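Local coordinates for RNA-binding protein Lsm (PDB 6TFL) that probably binds RNA as a ring-forming Lsm (Sm-like archaeal) protein, with uridine and calcium ions bound in the crystal, at residues A[16-21]-A[30-35]. Numbering follows the deposited sequence.
Sequences EETVTV and TGVLTG. With CA (calcium ion), chain P.
In both T20 and T30, OG1 lies anti to the carbonyl carbon (chi1 -64° and -61°), and across this non-hydrogen-bonded pair T20 OG1 and T30 OG1 meet in a 2.9 Å hydrogen bond. V32 CG1, anti to its backbone N (chi1 173°), lies 3.4 Å from E16 C, against the backbone of E16. V19 and G31 form the hydrogen-bonded pair: V19 N donates to G31 O at 2.9 Å, and G31 N returns a bond to V19 O at 3.2 Å. Beyond them, L33 N donates to E17 O (2.9 Å) and E16 N to L33 O (2.7 Å), which keeps 16-21 and 30-35 paired through the corner at G31. The fully extended G31 has no side chain on the face where V19 CG2 meets L33 CB at 4.0 Å. The CB of E17 points away from 30-35, and its OE2 binds a calcium ion at 2.8 Å, and its OE1 accepts from a water on the same ion; E13 O is a further ligand. Such a sharp bend at G31, passing the chain from one sheet to the next, fits the strongly bent barrel of the Sm fold. Behind it, V19 packs on I44 of strand 42-45 and L33 on V42, while strand 57-61 flanks T20 and T34 makes backbone hydrogen bonds to a neighbouring subunit.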
loop_
_atom_site.group_PDB
_atom_site.type_symbol
_atom_site.label_atom_id
_atom_site.label_comp_id
_atom_site.label_asym_id
_atom_site.label_seq_id
_atom_site.Cartn_x
_atom_site.Cartn_y
_atom_site.Cartn_z
ATOM N N GLU A 16 -23.683 9.810 -15.017
ATOM C CA GLU A 16 -24.414 9.871 -16.284
ATOM C C GLU A 16 -23.812 10.881 -17.258
ATOM O O GLU A 16 -24.344 11.041 -18.364
ATOM C CB GLU A 16 -25.917 10.169 -16.096
ATOM C CG GLU A 16 -26.594 9.309 -15.022
ATOM C CD GLU A 16 -27.941 8.706 -15.452
ATOM O OE1 GLU A 16 -28.368 7.695 -14.840
ATOM O OE2 GLU A 16 -28.585 9.242 -16.383
ATOM N N GLU A 17 -22.709 11.541 -16.908
ATOM C CA GLU A 17 -22.002 12.452 -17.800
ATOM C C GLU A 17 -20.670 11.851 -18.230
ATOM O O GLU A 17 -20.188 10.859 -17.671
ATOM C CB GLU A 17 -21.767 13.818 -17.137
ATOM C CG GLU A 17 -23.049 14.578 -16.807
ATOM C CD GLU A 17 -22.938 15.372 -15.512
ATOM O OE1 GLU A 17 -21.940 16.108 -15.330
ATOM O OE2 GLU A 17 -23.857 15.259 -14.671
ATOM N N THR A 18 -20.062 12.490 -19.227
ATOM C CA THR A 18 -18.836 11.988 -19.820
ATOM C C THR A 18 -17.623 12.488 -19.045
ATOM O O THR A 18 -17.593 13.634 -18.587
ATOM C CB THR A 18 -18.759 12.399 -21.289
ATOM O OG1 THR A 18 -19.842 11.781 -21.989
ATOM C CG2 THR A 18 -17.467 11.920 -21.912
ATOM N N VAL A 19 -16.642 11.596 -18.859
ATOM C CA VAL A 19 -15.439 11.862 -18.079
ATOM C C VAL A 19 -14.270 11.179 -18.770
ATOM O O VAL A 19 -14.445 10.251 -19.562
ATOM C CB VAL A 19 -15.530 11.359 -16.609
ATOM C CG1 VAL A 19 -16.712 11.981 -15.872
ATOM C CG2 VAL A 19 -15.600 9.838 -16.563
ATOM N N THR A 20 -13.065 11.650 -18.464
ATOM C CA THR A 20 -11.844 10.981 -18.898
ATOM C C THR A 20 -11.040 10.572 -17.674
ATOM O O THR A 20 -10.795 11.386 -16.775
ATOM C CB THR A 20 -11.010 11.853 -19.833
ATOM O OG1 THR A 20 -11.763 12.085 -21.024
ATOM C CG2 THR A 20 -9.721 11.145 -20.228
ATOM N N VAL A 21 -10.673 9.299 -17.637
ATOM C CA VAL A 21 -9.872 8.716 -16.575
ATOM C C VAL A 21 -8.512 8.372 -17.149
ATOM O O VAL A 21 -8.423 7.683 -18.172
ATOM C CB VAL A 21 -10.544 7.461 -16.001
ATOM C CG1 VAL A 21 -9.728 6.915 -14.841
ATOM C CG2 VAL A 21 -11.952 7.790 -15.570
ATOM N N THR A 30 -12.333 7.242 -21.939
ATOM C CA THR A 30 -13.372 8.256 -22.004
ATOM C C THR A 30 -14.710 7.568 -22.189
ATOM O O THR A 30 -14.845 6.682 -23.035
ATOM C CB THR A 30 -13.107 9.247 -23.139
ATOM O OG1 THR A 30 -11.856 9.888 -22.890
ATOM C CG2 THR A 30 -14.171 10.316 -23.184
ATOM N N GLY A 31 -15.684 7.972 -21.389
ATOM C CA GLY A 31 -17.015 7.406 -21.460
ATOM C C GLY A 31 -17.862 8.022 -20.374
ATOM O O GLY A 31 -17.426 8.919 -19.642
ATOM N N VAL A 32 -19.084 7.529 -20.277
ATOM C CA VAL A 32 -20.023 8.030 -19.285
ATOM C C VAL A 32 -19.724 7.361 -17.951
ATOM O O VAL A 32 -19.644 6.129 -17.863
ATOM C CB VAL A 32 -21.473 7.771 -19.734
ATOM C CG1 VAL A 32 -22.449 8.132 -18.638
ATOM C CG2 VAL A 32 -21.777 8.558 -20.981
ATOM N N LEU A 33 -19.567 8.167 -16.907
ATOM C CA LEU A 33 -19.418 7.627 -15.562
ATOM C C LEU A 33 -20.776 7.128 -15.068
ATOM O O LEU A 33 -21.714 7.926 -14.922
ATOM C CB LEU A 33 -18.845 8.688 -14.622
ATOM C CG LEU A 33 -18.721 8.274 -13.157
ATOM C CD1 LEU A 33 -17.492 7.399 -12.973
ATOM C CD2 LEU A 33 -18.676 9.501 -12.245
ATOM N N THR A 34 -20.889 5.813 -14.819
ATOM C CA THR A 34 -22.127 5.237 -14.296
ATOM C C THR A 34 -21.995 4.673 -12.886
ATOM O O THR A 34 -22.996 4.202 -12.331
ATOM C CB THR A 34 -22.674 4.139 -15.229
ATOM O OG1 THR A 34 -21.765 3.032 -15.274
ATOM C CG2 THR A 34 -22.899 4.676 -16.651
ATOM N N GLY A 35 -20.808 4.692 -12.288
ATOM C CA GLY A 35 -20.697 4.324 -10.889
ATOM C C GLY A 35 -19.283 4.505 -10.377
ATOM O O GLY A 35 -18.320 4.611 -11.146
HETATM CA CA CA P . -24.471 16.924 -12.497
HETATM O O HOH W 1 -22.325 18.129 -13.421
#